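Local structure of (S)-ureidoglycine aminohydrolase (Escherichia coli, 1RC6) at residues R18-D32 and L215-F229. The protein catalyses the manganese-dependent hydrolysis of (S)-ureidoglycine to (S)-ureidoglycolate and ammonia, a step in the breakdown of allantoin. Sequence-based numbering, arbitrary orientation.
Sequences RAIVKHGNFALLTPD and LDNNWIPVKKGDYIF
The Phe26 ring carries Leu215 on one face, in a CH-pi contact with CB 3.5 Å from the ring centroid and almost on the ring normal. At the ring edge sits the Asp216 carboxylate, turned 82° to the ring, with OD1 3.1 Å from Phe26 CD2. The Arg18 guanidinium has Asp226 at its edge, the two planes 37° apart. The contact lies in the C-terminal cupin domain, where strand 26-29, from near the N-terminus, pairs antiparallel with strand 227-229 and so adds to its sheet. Leu29 and Tyr227 exchange backbone hydrogen bonds, and their side chains lie side by side. The Tyr227 hydroxyl bonds to Ser51 and Asp61. On the face of the sheet that holds Leu28 and Ile228, Leu28 CD2 packs on Ile228 CG1 at 3.7 Å, and Leu28 CG lies against Ile220 CG2. The Arg18 chain bends at chi3 (-69°) and passes Pro221 to reach the carboxylate, while its NE bonds to Leu15 O. A methionine in place of Arg18 would probably leave the Asp226 carboxylate without its cationic mate and Leu15 O without the NE donor. Asp226 OD1 is gripped from opposite faces of its plane: Arg18 NH1 makes the salt bridge at 2.8 Å, and Lys223 N donates to this OD1 from 3.0 Å.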
loop_
_atom_site.group_PDB
_atom_site.type_symbol
_atom_site.label_atom_id
_atom_site.label_comp_id
_atom_site.label_asym_id
_atom_site.label_seq_id
_atom_site.Cartn_x
_atom_site.Cartn_y
_atom_site.Cartn_z
ATOM N N ARG A 18 -3.239 18.559 7.152
ATOM C CA ARG A 18 -2.893 17.641 8.230
ATOM C C ARG A 18 -1.542 16.961 7.972
ATOM O O ARG A 18 -0.978 16.307 8.855
ATOM C CB ARG A 18 -4.006 16.606 8.410
ATOM C CG ARG A 18 -5.259 17.197 9.031
ATOM C CD ARG A 18 -6.379 16.182 9.167
ATOM N NE ARG A 18 -6.932 15.784 7.875
ATOM C CZ ARG A 18 -6.640 14.650 7.246
ATOM N NH1 ARG A 18 -5.795 13.779 7.789
ATOM N NH2 ARG A 18 -7.191 14.389 6.065
ATOM N N ALA A 19 -1.020 17.148 6.761
ATOM C CA ALA A 19 0.260 16.574 6.354
ATOM C C ALA A 19 1.393 16.912 7.330
ATOM O O ALA A 19 1.976 17.991 7.266
ATOM C CB ALA A 19 0.618 17.056 4.941
ATOM N N ILE A 20 1.703 15.978 8.224
ATOM C CA ILE A 20 2.762 16.164 9.205
ATOM C C ILE A 20 3.875 15.155 8.979
ATOM O O ILE A 20 3.633 14.076 8.448
ATOM C CB ILE A 20 2.227 15.978 10.632
ATOM C CG1 ILE A 20 3.391 15.940 11.631
ATOM C CG2 ILE A 20 1.419 14.691 10.721
ATOM C CD1 ILE A 20 4.257 17.200 11.633
ATOM N N VAL A 21 5.086 15.502 9.398
ATOM C CA VAL A 21 6.234 14.618 9.236
ATOM C C VAL A 21 7.137 14.570 10.464
ATOM O O VAL A 21 7.288 15.563 11.169
ATOM C CB VAL A 21 7.074 15.049 8.019
ATOM C CG1 VAL A 21 8.403 14.294 7.990
ATOM C CG2 VAL A 21 6.287 14.787 6.740
ATOM N N LYS A 22 7.727 13.403 10.714
ATOM C CA LYS A 22 8.642 13.196 11.835
ATOM C C LYS A 22 9.731 12.196 11.435
ATOM O O LYS A 22 10.072 11.296 12.205
ATOM C CB LYS A 22 7.895 12.668 13.065
ATOM C CG LYS A 22 6.933 13.656 13.701
ATOM C CD LYS A 22 7.660 14.787 14.417
ATOM C CE LYS A 22 6.667 15.736 15.090
ATOM N NZ LYS A 22 7.333 16.833 15.858
ATOM N N HIS A 23 10.254 12.372 10.222
ATOM C CA HIS A 23 11.311 11.536 9.639
ATOM C C HIS A 23 11.816 10.395 10.512
ATOM O O HIS A 23 12.301 10.616 11.622
ATOM C CB HIS A 23 12.495 12.420 9.235
ATOM C CG HIS A 23 12.133 13.492 8.256
ATOM N ND1 HIS A 23 12.065 13.269 6.898
ATOM C CD2 HIS A 23 11.753 14.779 8.445
ATOM C CE1 HIS A 23 11.655 14.369 6.293
ATOM N NE2 HIS A 23 11.458 15.300 7.208
ATOM N N GLY A 24 11.710 9.174 9.995
ATOM C CA GLY A 24 12.164 8.012 10.736
ATOM C C GLY A 24 11.153 7.543 11.766
ATOM O O GLY A 24 11.197 6.394 12.219
ATOM N N ASN A 25 10.246 8.432 12.152
ATOM C CA ASN A 25 9.230 8.077 13.122
ATOM C C ASN A 25 7.903 7.862 12.447
ATOM O O ASN A 25 7.351 6.767 12.490
ATOM C CB ASN A 25 9.104 9.154 14.188
ATOM C CG ASN A 25 9.954 8.855 15.395
ATOM O OD1 ASN A 25 10.021 9.645 16.342
ATOM N ND2 ASN A 25 10.614 7.693 15.377
ATOM N N PHE A 26 7.381 8.907 11.827
ATOM C CA PHE A 26 6.116 8.765 11.135
ATOM C C PHE A 26 5.856 9.975 10.260
ATOM O O PHE A 26 6.537 10.992 10.370
ATOM C CB PHE A 26 4.977 8.555 12.145
ATOM C CG PHE A 26 4.295 9.825 12.575
ATOM C CD1 PHE A 26 3.178 10.295 11.890
ATOM C CD2 PHE A 26 4.777 10.559 13.660
ATOM C CE1 PHE A 26 2.547 11.478 12.274
ATOM C CE2 PHE A 26 4.153 11.749 14.058
ATOM C CZ PHE A 26 3.036 12.208 13.362
ATOM N N ALA A 27 4.875 9.848 9.377
ATOM C CA ALA A 27 4.508 10.925 8.470
ATOM C C ALA A 27 3.087 10.707 8.003
ATOM O O ALA A 27 2.709 9.591 7.669
ATOM C CB ALA A 27 5.431 10.933 7.276
ATOM N N LEU A 28 2.294 11.767 8.002
ATOM C CA LEU A 28 0.924 11.680 7.537
ATOM C C LEU A 28 0.946 12.461 6.242
ATOM O O LEU A 28 1.300 13.632 6.219
ATOM C CB LEU A 28 -0.035 12.324 8.541
ATOM C CG LEU A 28 -1.535 12.420 8.226
ATOM C CD1 LEU A 28 -1.755 13.417 7.108
ATOM C CD2 LEU A 28 -2.087 11.075 7.837
ATOM N N LEU A 29 0.607 11.796 5.153
ATOM C CA LEU A 29 0.601 12.419 3.842
ATOM C C LEU A 29 -0.788 12.372 3.260
ATOM O O LEU A 29 -1.527 11.415 3.473
ATOM C CB LEU A 29 1.556 11.679 2.904
ATOM C CG LEU A 29 3.023 12.100 2.819
ATOM C CD1 LEU A 29 3.534 12.647 4.137
ATOM C CD2 LEU A 29 3.821 10.892 2.387
ATOM N N THR A 30 -1.139 13.410 2.517
ATOM C CA THR A 30 -2.442 13.483 1.883
ATOM C C THR A 30 -2.210 13.627 0.393
ATOM O O THR A 30 -2.343 14.725 -0.141
ATOM C CB THR A 30 -3.226 14.698 2.373
ATOM O OG1 THR A 30 -3.365 14.642 3.803
ATOM C CG2 THR A 30 -4.604 14.725 1.707
ATOM N N PRO A 31 -1.864 12.514 -0.296
ATOM C CA PRO A 31 -1.590 12.450 -1.743
ATOM C C PRO A 31 -2.365 13.441 -2.617
ATOM O O PRO A 31 -1.919 13.821 -3.704
ATOM C CB PRO A 31 -1.879 10.980 -2.095
ATOM C CG PRO A 31 -2.613 10.436 -0.888
ATOM C CD PRO A 31 -1.976 11.151 0.251
ATOM N N ASP A 32 -3.526 13.861 -2.133
ATOM C CA ASP A 32 -4.336 14.828 -2.849
ATOM C C ASP A 32 -3.509 16.105 -2.915
ATOM O O ASP A 32 -3.115 16.549 -3.996
ATOM C CB ASP A 32 -5.622 15.080 -2.073
ATOM C CG ASP A 32 -6.184 13.812 -1.467
ATOM O OD1 ASP A 32 -5.490 13.191 -0.625
ATOM O OD2 ASP A 32 -7.317 13.438 -1.842
ATOM N N LEU A 215 -0.442 8.630 16.426
ATOM C CA LEU A 215 0.941 8.389 16.036
ATOM C C LEU A 215 1.913 8.704 17.173
ATOM O O LEU A 215 2.106 7.885 18.075
ATOM C CB LEU A 215 1.284 9.218 14.792
ATOM C CG LEU A 215 0.450 8.965 13.524
ATOM C CD1 LEU A 215 0.483 7.484 13.171
ATOM C CD2 LEU A 215 -0.984 9.420 13.738
ATOM N N ASP A 216 2.529 9.880 17.128
ATOM C CA ASP A 216 3.466 10.264 18.175
ATOM C C ASP A 216 2.724 10.929 19.324
ATOM O O ASP A 216 2.907 12.114 19.608
ATOM C CB ASP A 216 4.549 11.188 17.613
ATOM C CG ASP A 216 5.619 10.427 16.837
ATOM O OD1 ASP A 216 6.479 11.076 16.202
ATOM O OD2 ASP A 216 5.603 9.177 16.868
ATOM N N ASN A 217 1.877 10.136 19.972
ATOM C CA ASN A 217 1.081 10.573 21.106
ATOM C C ASN A 217 0.070 11.649 20.784
ATOM O O ASN A 217 -0.542 12.209 21.690
ATOM C CB ASN A 217 1.985 11.066 22.229
ATOM C CG ASN A 217 2.809 9.959 22.822
ATOM O OD1 ASN A 217 3.556 10.167 23.778
ATOM N ND2 ASN A 217 2.681 8.765 22.259
ATOM N N ASN A 218 -0.113 11.948 19.507
ATOM C CA ASN A 218 -1.077 12.972 19.133
ATOM C C ASN A 218 -2.154 12.405 18.237
ATOM O O ASN A 218 -1.877 11.662 17.297
ATOM C CB ASN A 218 -0.376 14.148 18.445
ATOM C CG ASN A 218 0.443 14.983 19.418
ATOM O OD1 ASN A 218 -0.110 15.653 20.295
ATOM N ND2 ASN A 218 1.767 14.937 19.274
ATOM N N TRP A 219 -3.396 12.748 18.546
ATOM C CA TRP A 219 -4.509 12.261 17.761
ATOM C C TRP A 219 -4.622 13.035 16.465
ATOM O O TRP A 219 -4.527 14.266 16.452
ATOM C CB TRP A 219 -5.806 12.371 18.555
ATOM C CG TRP A 219 -5.753 11.600 19.818
ATOM C CD1 TRP A 219 -5.299 12.036 21.027
ATOM C CD2 TRP A 219 -6.120 10.229 19.994
ATOM N NE1 TRP A 219 -5.359 11.019 21.947
ATOM C CE2 TRP A 219 -5.859 9.898 21.338
ATOM C CE3 TRP A 219 -6.639 9.246 19.141
ATOM C CZ2 TRP A 219 -6.105 8.625 21.856
ATOM C CZ3 TRP A 219 -6.884 7.977 19.655
ATOM C CH2 TRP A 219 -6.615 7.678 21.002
ATOM N N ILE A 220 -4.814 12.308 15.371
ATOM C CA ILE A 220 -4.933 12.931 14.069
ATOM C C ILE A 220 -6.088 12.327 13.310
ATOM O O ILE A 220 -6.110 11.128 13.048
ATOM C CB ILE A 220 -3.662 12.732 13.214
ATOM C CG1 ILE A 220 -2.441 13.325 13.917
ATOM C CG2 ILE A 220 -3.848 13.400 11.856
ATOM C CD1 ILE A 220 -2.490 14.832 14.066
ATOM N N PRO A 221 -7.085 13.142 12.965
ATOM C CA PRO A 221 -8.178 12.522 12.220
ATOM C C PRO A 221 -7.598 11.970 10.917
ATOM O O PRO A 221 -6.784 12.617 10.251
ATOM C CB PRO A 221 -9.165 13.675 12.011
ATOM C CG PRO A 221 -8.302 14.910 12.104
ATOM C CD PRO A 221 -7.327 14.573 13.201
ATOM N N VAL A 222 -7.997 10.755 10.577
ATOM C CA VAL A 222 -7.512 10.108 9.378
ATOM C C VAL A 222 -8.710 9.744 8.524
ATOM O O VAL A 222 -9.794 9.497 9.049
ATOM C CB VAL A 222 -6.732 8.854 9.754
ATOM C CG1 VAL A 222 -6.447 8.034 8.533
ATOM C CG2 VAL A 222 -5.439 9.245 10.423
ATOM N N LYS A 223 -8.532 9.714 7.212
ATOM C CA LYS A 223 -9.657 9.379 6.363
ATOM C C LYS A 223 -9.270 8.829 5.011
ATOM O O LYS A 223 -8.118 8.896 4.600
ATOM C CB LYS A 223 -10.544 10.604 6.175
ATOM C CG LYS A 223 -9.914 11.712 5.347
ATOM C CD LYS A 223 -10.694 13.016 5.504
ATOM C CE LYS A 223 -10.286 14.054 4.473
ATOM N NZ LYS A 223 -10.715 13.646 3.110
ATOM N N LYS A 224 -10.261 8.276 4.330
ATOM C CA LYS A 224 -10.080 7.706 3.008
ATOM C C LYS A 224 -9.208 8.629 2.172
ATOM O O LYS A 224 -9.467 9.827 2.100
ATOM C CB LYS A 224 -11.447 7.520 2.361
ATOM C CG LYS A 224 -11.444 7.105 0.914
ATOM C CD LYS A 224 -12.816 6.537 0.566
ATOM C CE LYS A 224 -12.996 6.346 -0.926
ATOM N NZ LYS A 224 -13.069 7.656 -1.642
ATOM N N GLY A 225 -8.165 8.071 1.565
ATOM C CA GLY A 225 -7.267 8.863 0.745
ATOM C C GLY A 225 -5.969 9.246 1.440
ATOM O O GLY A 225 -4.984 9.585 0.783
ATOM N N ASP A 226 -5.958 9.206 2.766
ATOM C CA ASP A 226 -4.762 9.549 3.526
ATOM C C ASP A 226 -3.742 8.420 3.479
ATOM O O ASP A 226 -4.096 7.254 3.288
ATOM C CB ASP A 226 -5.109 9.815 4.993
ATOM C CG ASP A 226 -5.816 11.142 5.207
ATOM O OD1 ASP A 226 -6.179 11.425 6.372
ATOM O OD2 ASP A 226 -6.005 11.901 4.223
ATOM N N TYR A 227 -2.473 8.773 3.664
ATOM C CA TYR A 227 -1.404 7.796 3.669
ATOM C C TYR A 227 -0.589 8.026 4.915
ATOM O O TYR A 227 -0.341 9.158 5.285
ATOM C CB TYR A 227 -0.490 7.952 2.458
ATOM C CG TYR A 227 0.663 6.979 2.496
ATOM C CD1 TYR A 227 0.483 5.640 2.156
ATOM C CD2 TYR A 227 1.922 7.383 2.931
ATOM C CE1 TYR A 227 1.535 4.721 2.253
ATOM C CE2 TYR A 227 2.981 6.485 3.032
ATOM C CZ TYR A 227 2.782 5.161 2.693
ATOM O OH TYR A 227 3.831 4.288 2.791
ATOM N N ILE A 228 -0.143 6.954 5.550
ATOM C CA ILE A 228 0.625 7.109 6.764
ATOM C C ILE A 228 1.879 6.258 6.789
ATOM O O ILE A 228 1.822 5.050 6.552
ATOM C CB ILE A 228 -0.211 6.714 7.982
ATOM C CG1 ILE A 228 -1.573 7.387 7.914
ATOM C CG2 ILE A 228 0.522 7.091 9.257
ATOM C CD1 ILE A 228 -2.519 6.895 8.971
ATOM N N PHE A 229 3.008 6.892 7.084
ATOM C CA PHE A 229 4.264 6.168 7.193
ATOM C C PHE A 229 4.643 6.007 8.659
ATOM O O PHE A 229 4.978 6.978 9.325
ATOM C CB PHE A 229 5.405 6.894 6.489
ATOM C CG PHE A 229 6.746 6.291 6.775
ATOM C CD1 PHE A 229 7.712 7.007 7.471
ATOM C CD2 PHE A 229 7.034 4.984 6.373
ATOM C CE1 PHE A 229 8.957 6.431 7.762
ATOM C CE2 PHE A 229 8.262 4.400 6.656
ATOM C CZ PHE A 229 9.227 5.121 7.351
#